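PDB 6WBT: cellulase IBT99 from Metagenomes, which probably hydrolyses 6-phospho-alpha-glucosides with the help of NAD and a manganese ion, as in other family 4 glycosyl hydrolases. Local coordinates for residues G113-T118 with A411-N415; V223-V229 with F248-A252; D335-L341 with P362-R368. One frame throughout, in Å; residues are numbered along the deposited sequence.

The three contacts lie far apart, with centres about 27 Å (contacts 1 and 2), about 32 Å (1 and 3) and about 30 Å (2 and 3) from one another, and none touches another. Contact 1 packs the start of helix 114-136 against the end of helix 405-414, so it ties the N-terminal Rossmann-type region to the C-terminal family 4 region. The loop it closes holds the other two in series: contact 2 joins the end of helix 216-226 to the junction of helices 242-249 and 251-257, and contact 3 pairs strands 338-345 and 358-366 in the mixed sheet. Contacts 1 and 3 sit on opposite sides of the chain's centre. In contact 2 the side chain of F248 is about 8 Å from the bound G6P (glucose-6-phosphate).

Contact 1 (G113-T118 with A411-N415); sequences GAGGMT and AFTMN
This is a buried helix-to-helix contact that joins the first turn of helix 114-136, in the N-terminal family 4 region, to the last turn of helix 405-414, in the C-terminal region. The CA atoms come nearest at G113-N415 and A114-F412, both 6.8 Å. G113 is the N-cap residue, with phi/psi 85/-158; at these angles a CB would collide with the carbonyl O of the residue before, so glycine fits here. Its O accepts from M117 N at 3.1 Å, and A114 to T118 are helical. In the other segment A411 to M414 are helical, and N415 leaves the helix at -64/145. M117, a selenomethionine with rotamer m, t, m, points toward helix 405-414. Its CE lies 3.6 Å from the centroid of the F412 ring and 12° off the ring normal, a CH-pi contact over the face, while its SE is 4.5 Å from that centroid and 3.5 Å from A411 O. F412 (chi1 -80°, chi2 63°) reaches across so that its CE2 meets A114 CB at 3.8 Å and its CZ meets T118 OG1 at 4.0 Å, at the ring edge. T118 OG1 is engaged within its own helix, donating to A114 O at 2.7 Å. N415, chi1 t, brings its CB to 4.1 Å from M117 CE; its OD1 accepts from T417 N. No hydrogen bond crosses between the segments. F412 also packs on A424 and L428 of helix 421-434, and M117 on C392 and L396 of helix 380-402, placing this Met-aromatic contact within the helical bundle where the two family 4 regions meet.

Contact 2 (V223-V229 with F248-A252); sequences VRKYGYV and FKNSA
A252 sets its methyl group over the last turn of helix 216-226, with CB 3.6 Å from R224 O and 3.9 Å from G227 N, and its CA 3.2 Å from V223 O in a CA-H...O contact. V223 O also accepts from G227 N at 2.7 Å. CA atoms pair as R224-A252 (4.2 Å), G227-K249 (4.3 Å) and Y228-F248 (5.0 Å). F248 is helical, N250 lies in a break, and a weakly bonded helix begins about S251-A252. G227 leaves its helix at phi/psi 75/-158 within a type II' turn, Y226 to V229. Y228 N donates to F248 O (3.2 Å, 164°). Y228 and F248, both chi1 m, meet CB to CB at 3.9 Å; V229 (chi1 t) puts CG2 3.6 Å from F248 CB and CG1 3.6 Å from K249 NZ. Y228 OH bonds to P263 O, and the F248 ring meets W244 of the sugar-phosphate pocket. A CB on G227 would clash with F248 O and K249 CA; its absence permits the close approach, which one backbone hydrogen bond and apolar contacts hold.

Contact 3 (D335-L341 with P362-R368); sequences DERSRQL and PGYVTDR
Backbone hydrogen bonds make this an antiparallel strand pair: Q340 N donates to G363 O (2.9 Å), G363 N to Q340 O (2.7 Å) and V365 N to S338 O (2.8 Å). Q340-G363 is a hydrogen-bonded pair (CA-CA 5.5 Å). R339-Y364 is non-hydrogen-bonded (CA-CA 4.5 Å), as is L341-P362, with L341 CA 4.2 Å from P362 CA. The short strand axes approach to 4.4 Å at 138°. Before strand 338-341, D335 (56/52) and R337 (59/42) take positive phi, and D335 OD1 accepts from D367 N at 3.0 Å. Among charged groups, R337 NH1 forms a very short (2.5 Å) salt bridge to D335 OD2 within its own segment, while R337 NH2 pairs with E193 of the third subunit. R339, extended (t, t, t), lays its guanidinium over P362, NH2 to CG 3.4 Å, hydrogen-bonds through NH1 to S194 O and forms a salt bridge through NH2 to D195. Apolar packing adds L341 CD2 to P362 CB at 3.6 Å and R339 CB over the Y364 ring. That ring stacks on Y364 of the third subunit, so the R339-Y364 face forms part of a subunit interface. Behind the opposite face, helix 321-334 packs on S338, Q340 and V365, while strands 167-170 and 369-372 flank the pair in the mixed sheet.

Contact 1 (G113-T118 with A411-N415)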
loop_
_atom_site.group_PDB
_atom_site.type_symbol
_atom_site.label_atom_id
_atom_site.label_comp_id
_atom_site.label_asym_id
_atom_site.label_seq_id
_atom_site.Cartn_x
_atom_site.Cartn_y
_atom_site.Cartn_z
ATOM N N GLY A 113 23.724 14.837 10.221
ATOM C CA GLY A 113 24.973 14.226 9.817
ATOM C C GLY A 113 25.430 13.156 10.793
ATOM O O GLY A 113 24.646 12.584 11.559
ATOM N N ALA A 114 26.738 12.885 10.755
ATOM C CA ALA A 114 27.314 11.890 11.654
ATOM C C ALA A 114 27.258 12.340 13.108
ATOM O O ALA A 114 27.147 11.502 14.009
ATOM C CB ALA A 114 28.754 11.583 11.247
ATOM N N GLY A 115 27.335 13.649 13.356
ATOM C CA GLY A 115 27.250 14.137 14.720
ATOM C C GLY A 115 25.880 13.937 15.333
ATOM O O GLY A 115 25.762 13.705 16.537
ATOM N N GLY A 116 24.833 14.022 14.522
ATOM C CA GLY A 116 23.481 13.809 14.992
ATOM C C GLY A 116 23.168 12.347 15.228
ATOM O O GLY A 116 22.491 12.000 16.199
HETATM N N MSE A 117 23.638 11.484 14.332
HETATM C CA MSE A 117 23.461 10.045 14.488
HETATM C C MSE A 117 24.205 9.541 15.718
HETATM O O MSE A 117 23.727 8.656 16.428
HETATM C CB MSE A 117 23.948 9.307 13.237
HETATM C CG MSE A 117 23.104 9.564 12.003
HETATM SE SE MSE A 117 23.624 8.454 10.490
HETATM C CE MSE A 117 25.391 9.200 10.151
ATOM N N THR A 118 25.389 10.111 15.959
ATOM C CA THR A 118 26.146 9.770 17.160
ATOM C C THR A 118 25.423 10.253 18.410
ATOM O O THR A 118 25.303 9.516 19.397
ATOM C CB THR A 118 27.549 10.370 17.083
ATOM O OG1 THR A 118 28.212 9.882 15.911
ATOM C CG2 THR A 118 28.357 9.998 18.313
ATOM N N ALA A 411 23.806 2.773 8.300
ATOM C CA ALA A 411 23.180 4.042 8.653
ATOM C C ALA A 411 24.062 5.221 8.259
ATOM O O ALA A 411 23.562 6.245 7.780
ATOM C CB ALA A 411 22.872 4.078 10.149
ATOM N N PHE A 412 25.376 5.093 8.449
ATOM C CA PHE A 412 26.283 6.179 8.090
ATOM C C PHE A 412 26.458 6.280 6.580
ATOM O O PHE A 412 26.561 7.385 6.036
ATOM C CB PHE A 412 27.633 5.983 8.782
ATOM C CG PHE A 412 27.651 6.433 10.218
ATOM C CD1 PHE A 412 26.846 5.816 11.163
ATOM C CD2 PHE A 412 28.479 7.466 10.623
ATOM C CE1 PHE A 412 26.861 6.227 12.483
ATOM C CE2 PHE A 412 28.500 7.880 11.943
ATOM C CZ PHE A 412 27.690 7.259 12.873
ATOM N N THR A 413 26.492 5.140 5.886
ATOM C CA THR A 413 26.613 5.163 4.431
ATOM C C THR A 413 25.397 5.810 3.778
ATOM O O THR A 413 25.530 6.496 2.757
ATOM C CB THR A 413 26.811 3.740 3.901
ATOM O OG1 THR A 413 28.000 3.174 4.468
ATOM C CG2 THR A 413 26.930 3.736 2.383
HETATM N N MSE A 414 24.217 5.624 4.360
HETATM C CA MSE A 414 22.973 6.125 3.785
HETATM C C MSE A 414 22.855 7.649 3.847
HETATM O O MSE A 414 22.239 8.266 2.977
HETATM C CB MSE A 414 21.777 5.490 4.501
HETATM C CG MSE A 414 20.423 5.873 3.930
HETATM SE SE MSE A 414 20.090 5.084 2.182
HETATM C CE MSE A 414 20.139 3.207 2.704
ATOM N N ASN A 415 23.454 8.248 4.875
ATOM C CA ASN A 415 23.277 9.673 5.120
ATOM C C ASN A 415 23.852 10.503 3.979
ATOM O O ASN A 415 24.872 10.150 3.380
ATOM C CB ASN A 415 23.938 10.066 6.442
ATOM C CG ASN A 415 23.453 11.405 6.959
ATOM O OD1 ASN A 415 23.942 12.457 6.548
ATOM N ND2 ASN A 415 22.487 11.373 7.870
#

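Contact 2 (V223-V229 with F248-A252)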
loop_
_atom_site.group_PDB
_atom_site.type_symbol
_atom_site.label_atom_id
_atom_site.label_comp_id
_atom_site.label_asym_id
_atom_site.label_seq_id
_atom_site.Cartn_x
_atom_site.Cartn_y
_atom_site.Cartn_z
ATOM N N VAL A 223 11.842 35.400 1.187
ATOM C CA VAL A 223 12.845 34.416 1.583
ATOM C C VAL A 223 13.837 34.169 0.453
ATOM O O VAL A 223 15.031 33.959 0.694
ATOM C CB VAL A 223 12.161 33.115 2.039
ATOM C CG1 VAL A 223 13.196 32.059 2.391
ATOM C CG2 VAL A 223 11.254 33.386 3.228
ATOM N N ARG A 224 13.368 34.202 -0.797
ATOM C CA ARG A 224 14.255 33.954 -1.929
ATOM C C ARG A 224 15.332 35.021 -2.074
ATOM O O ARG A 224 16.368 34.757 -2.695
ATOM C CB ARG A 224 13.441 33.856 -3.220
ATOM C CG ARG A 224 12.730 32.527 -3.402
ATOM C CD ARG A 224 11.691 32.608 -4.504
ATOM N NE ARG A 224 10.860 31.410 -4.561
ATOM C CZ ARG A 224 9.717 31.326 -5.234
ATOM N NH1 ARG A 224 9.261 32.377 -5.903
ATOM N NH2 ARG A 224 9.026 30.197 -5.233
ATOM N N LYS A 225 15.123 36.211 -1.514
ATOM C CA LYS A 225 16.090 37.297 -1.616
ATOM C C LYS A 225 16.872 37.531 -0.331
ATOM O O LYS A 225 18.071 37.821 -0.390
ATOM C CB LYS A 225 15.384 38.592 -2.032
ATOM C CG LYS A 225 15.108 38.681 -3.526
ATOM C CD LYS A 225 13.649 38.990 -3.823
ATOM C CE LYS A 225 13.271 40.397 -3.398
ATOM N NZ LYS A 225 11.877 40.733 -3.806
ATOM N N TYR A 226 16.232 37.408 0.832
ATOM C CA TYR A 226 16.896 37.659 2.103
ATOM C C TYR A 226 16.852 36.473 3.057
ATOM O O TYR A 226 17.395 36.569 4.164
ATOM C CB TYR A 226 16.278 38.880 2.797
ATOM C CG TYR A 226 15.990 40.039 1.873
ATOM C CD1 TYR A 226 17.019 40.806 1.345
ATOM C CD2 TYR A 226 14.685 40.371 1.535
ATOM C CE1 TYR A 226 16.757 41.869 0.501
ATOM C CE2 TYR A 226 14.412 41.431 0.693
ATOM C CZ TYR A 226 15.451 42.177 0.179
ATOM O OH TYR A 226 15.183 43.234 -0.660
ATOM N N GLY A 227 16.228 35.364 2.669
ATOM C CA GLY A 227 16.089 34.264 3.598
ATOM C C GLY A 227 15.023 34.563 4.641
ATOM O O GLY A 227 14.136 35.402 4.457
ATOM N N TYR A 228 15.127 33.855 5.763
ATOM C CA TYR A 228 14.230 34.056 6.893
ATOM C C TYR A 228 14.632 35.238 7.766
ATOM O O TYR A 228 14.188 35.325 8.917
ATOM C CB TYR A 228 14.157 32.780 7.736
ATOM C CG TYR A 228 13.396 31.653 7.074
ATOM C CD1 TYR A 228 12.193 31.890 6.424
ATOM C CD2 TYR A 228 13.884 30.353 7.095
ATOM C CE1 TYR A 228 11.493 30.864 5.818
ATOM C CE2 TYR A 228 13.193 29.320 6.490
ATOM C CZ TYR A 228 11.998 29.581 5.854
ATOM O OH TYR A 228 11.305 28.556 5.251
ATOM N N VAL A 229 15.454 36.146 7.248
ATOM C CA VAL A 229 15.947 37.297 7.994
ATOM C C VAL A 229 15.255 38.549 7.476
ATOM O O VAL A 229 15.267 38.822 6.269
ATOM C CB VAL A 229 17.475 37.431 7.881
ATOM C CG1 VAL A 229 17.919 38.816 8.316
ATOM C CG2 VAL A 229 18.162 36.369 8.723
ATOM N N PHE A 248 19.765 31.369 8.838
ATOM C CA PHE A 248 18.493 31.774 8.246
ATOM C C PHE A 248 18.675 32.326 6.837
ATOM O O PHE A 248 17.805 32.131 5.981
ATOM C CB PHE A 248 17.804 32.811 9.131
ATOM C CG PHE A 248 17.214 32.244 10.389
ATOM C CD1 PHE A 248 16.768 30.934 10.436
ATOM C CD2 PHE A 248 17.104 33.025 11.528
ATOM C CE1 PHE A 248 16.224 30.414 11.597
ATOM C CE2 PHE A 248 16.563 32.512 12.688
ATOM C CZ PHE A 248 16.121 31.204 12.725
ATOM N N LYS A 249 19.787 33.014 6.579
ATOM C CA LYS A 249 20.017 33.626 5.276
ATOM C C LYS A 249 20.411 32.615 4.205
ATOM O O LYS A 249 20.371 32.951 3.016
ATOM C CB LYS A 249 21.092 34.710 5.395
ATOM C CG LYS A 249 21.049 35.756 4.292
ATOM C CD LYS A 249 22.044 36.876 4.551
ATOM C CE LYS A 249 21.693 37.652 5.812
ATOM N NZ LYS A 249 20.373 38.335 5.704
ATOM N N ASN A 250 20.784 31.393 4.590
ATOM C CA ASN A 250 21.093 30.358 3.611
ATOM C C ASN A 250 19.849 29.775 2.956
ATOM O O ASN A 250 19.965 29.114 1.919
ATOM C CB ASN A 250 21.900 29.232 4.262
ATOM C CG ASN A 250 23.391 29.370 4.026
ATOM O OD1 ASN A 250 24.111 29.941 4.842
ATOM N ND2 ASN A 250 23.861 28.848 2.898
ATOM N N SER A 251 18.666 30.003 3.532
ATOM C CA SER A 251 17.432 29.491 2.951
ATOM C C SER A 251 17.065 30.180 1.644
ATOM O O SER A 251 16.165 29.700 0.945
ATOM C CB SER A 251 16.283 29.638 3.951
ATOM O OG SER A 251 16.552 28.929 5.147
ATOM N N ALA A 252 17.732 31.285 1.300
ATOM C CA ALA A 252 17.435 31.975 0.049
ATOM C C ALA A 252 17.803 31.119 -1.155
ATOM O O ALA A 252 17.057 31.069 -2.140
ATOM C CB ALA A 252 18.171 33.314 0.003
#

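Contact 3 (D335-L341 with P362-R368)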
loop_
_atom_site.group_PDB
_atom_site.type_symbol
_atom_site.label_atom_id
_atom_site.label_comp_id
_atom_site.label_asym_id
_atom_site.label_seq_id
_atom_site.Cartn_x
_atom_site.Cartn_y
_atom_site.Cartn_z
ATOM N N ASP A 335 -7.601 19.819 27.239
ATOM C CA ASP A 335 -8.116 19.325 25.960
ATOM C C ASP A 335 -8.467 20.490 25.032
ATOM O O ASP A 335 -9.573 20.583 24.496
ATOM C CB ASP A 335 -9.316 18.399 26.177
ATOM C CG ASP A 335 -9.750 17.690 24.910
ATOM O OD1 ASP A 335 -8.926 16.957 24.325
ATOM O OD2 ASP A 335 -10.916 17.863 24.501
ATOM N N GLU A 336 -7.503 21.395 24.851
ATOM C CA GLU A 336 -7.731 22.612 24.084
ATOM C C GLU A 336 -7.714 22.387 22.578
ATOM O O GLU A 336 -8.059 23.310 21.832
ATOM C CB GLU A 336 -6.686 23.669 24.449
ATOM C CG GLU A 336 -6.516 23.891 25.940
ATOM C CD GLU A 336 -5.743 25.155 26.252
ATOM O OE1 GLU A 336 -6.376 26.161 26.636
ATOM O OE2 GLU A 336 -4.504 25.147 26.101
ATOM N N ARG A 337 -7.320 21.196 22.121
ATOM C CA ARG A 337 -7.287 20.864 20.695
ATOM C C ARG A 337 -6.378 21.819 19.923
ATOM O O ARG A 337 -6.708 22.268 18.824
ATOM C CB ARG A 337 -8.696 20.847 20.096
ATOM C CG ARG A 337 -9.701 20.051 20.911
ATOM C CD ARG A 337 -9.210 18.636 21.154
ATOM N NE ARG A 337 -9.987 17.647 20.415
ATOM C CZ ARG A 337 -11.001 16.961 20.930
ATOM N NH1 ARG A 337 -11.363 17.154 22.191
ATOM N NH2 ARG A 337 -11.653 16.079 20.186
ATOM N N SER A 338 -5.224 22.132 20.506
ATOM C CA SER A 338 -4.276 23.024 19.855
ATOM C C SER A 338 -3.617 22.329 18.670
ATOM O O SER A 338 -3.209 21.168 18.757
ATOM C CB SER A 338 -3.214 23.489 20.851
ATOM O OG SER A 338 -2.316 24.406 20.247
ATOM N N ARG A 339 -3.514 23.049 17.556
ATOM C CA ARG A 339 -2.948 22.512 16.324
ATOM C C ARG A 339 -1.457 22.826 16.292
ATOM O O ARG A 339 -1.061 23.974 16.063
ATOM C CB ARG A 339 -3.665 23.094 15.109
ATOM C CG ARG A 339 -3.270 22.462 13.785
ATOM C CD ARG A 339 -4.000 23.126 12.629
ATOM N NE ARG A 339 -3.699 22.491 11.350
ATOM C CZ ARG A 339 -2.662 22.808 10.584
ATOM N NH1 ARG A 339 -1.816 23.753 10.968
ATOM N NH2 ARG A 339 -2.468 22.178 9.433
ATOM N N GLN A 340 -0.629 21.808 16.518
ATOM C CA GLN A 340 0.817 21.969 16.560
ATOM C C GLN A 340 1.477 20.981 15.608
ATOM O O GLN A 340 0.872 19.994 15.182
ATOM C CB GLN A 340 1.368 21.766 17.979
ATOM C CG GLN A 340 0.725 22.647 19.037
ATOM C CD GLN A 340 1.027 24.121 18.841
ATOM O OE1 GLN A 340 1.975 24.488 18.146
ATOM N NE2 GLN A 340 0.216 24.976 19.453
ATOM N N LEU A 341 2.738 21.260 15.285
ATOM C CA LEU A 341 3.545 20.383 14.438
ATOM C C LEU A 341 4.311 19.431 15.349
ATOM O O LEU A 341 5.346 19.791 15.914
ATOM C CB LEU A 341 4.489 21.196 13.559
ATOM C CG LEU A 341 3.883 22.337 12.738
ATOM C CD1 LEU A 341 4.957 23.020 11.905
ATOM C CD2 LEU A 341 2.755 21.837 11.854
ATOM N N PRO A 362 1.194 18.461 11.228
ATOM C CA PRO A 362 0.270 19.133 12.152
ATOM C C PRO A 362 -0.726 18.158 12.760
ATOM O O PRO A 362 -1.216 17.242 12.096
ATOM C CB PRO A 362 -0.432 20.168 11.265
ATOM C CG PRO A 362 -0.288 19.641 9.880
ATOM C CD PRO A 362 1.058 18.985 9.858
ATOM N N GLY A 363 -1.023 18.370 14.039
ATOM C CA GLY A 363 -1.986 17.542 14.741
ATOM C C GLY A 363 -2.639 18.322 15.860
ATOM O O GLY A 363 -2.107 19.328 16.341
ATOM N N TYR A 364 -3.809 17.843 16.273
ATOM C CA TYR A 364 -4.592 18.475 17.328
ATOM C C TYR A 364 -4.289 17.788 18.654
ATOM O O TYR A 364 -4.570 16.595 18.820
ATOM C CB TYR A 364 -6.086 18.411 17.008
ATOM C CG TYR A 364 -6.485 19.250 15.813
ATOM C CD1 TYR A 364 -6.316 18.775 14.517
ATOM C CD2 TYR A 364 -7.028 20.516 15.979
ATOM C CE1 TYR A 364 -6.678 19.539 13.423
ATOM C CE2 TYR A 364 -7.392 21.288 14.891
ATOM C CZ TYR A 364 -7.215 20.794 13.616
ATOM O OH TYR A 364 -7.576 21.556 12.529
ATOM N N VAL A 365 -3.714 18.539 19.589
ATOM C CA VAL A 365 -3.307 17.995 20.882
ATOM C C VAL A 365 -4.542 17.867 21.767
ATOM O O VAL A 365 -5.135 18.869 22.174
ATOM C CB VAL A 365 -2.238 18.869 21.547
ATOM C CG1 VAL A 365 -1.919 18.346 22.938
ATOM C CG2 VAL A 365 -0.983 18.915 20.689
ATOM N N THR A 366 -4.930 16.633 22.068
ATOM C CA THR A 366 -6.041 16.337 22.957
ATOM C C THR A 366 -5.509 15.797 24.278
ATOM O O THR A 366 -4.323 15.497 24.423
ATOM C CB THR A 366 -6.998 15.323 22.319
ATOM O OG1 THR A 366 -6.450 14.005 22.444
ATOM C CG2 THR A 366 -7.200 15.637 20.846
ATOM N N ASP A 367 -6.411 15.663 25.252
ATOM C CA ASP A 367 -6.021 15.061 26.523
ATOM C C ASP A 367 -5.777 13.562 26.409
ATOM O O ASP A 367 -5.369 12.943 27.399
ATOM C CB ASP A 367 -7.083 15.331 27.591
ATOM C CG ASP A 367 -8.383 14.602 27.320
ATOM O OD1 ASP A 367 -8.938 14.761 26.213
ATOM O OD2 ASP A 367 -8.845 13.862 28.214
ATOM N N ARG A 368 -6.016 12.971 25.238
ATOM C CA ARG A 368 -5.774 11.558 24.998
ATOM C C ARG A 368 -4.548 11.304 24.132
ATOM O O ARG A 368 -4.168 10.142 23.951
ATOM C CB ARG A 368 -7.001 10.919 24.331
ATOM C CG ARG A 368 -8.331 11.359 24.921
ATOM C CD ARG A 368 -9.489 10.934 24.034
ATOM N NE ARG A 368 -9.360 11.472 22.682
ATOM C CZ ARG A 368 -9.828 12.657 22.301
ATOM N NH1 ARG A 368 -10.461 13.433 23.170
ATOM N NH2 ARG A 368 -9.666 13.066 21.050
#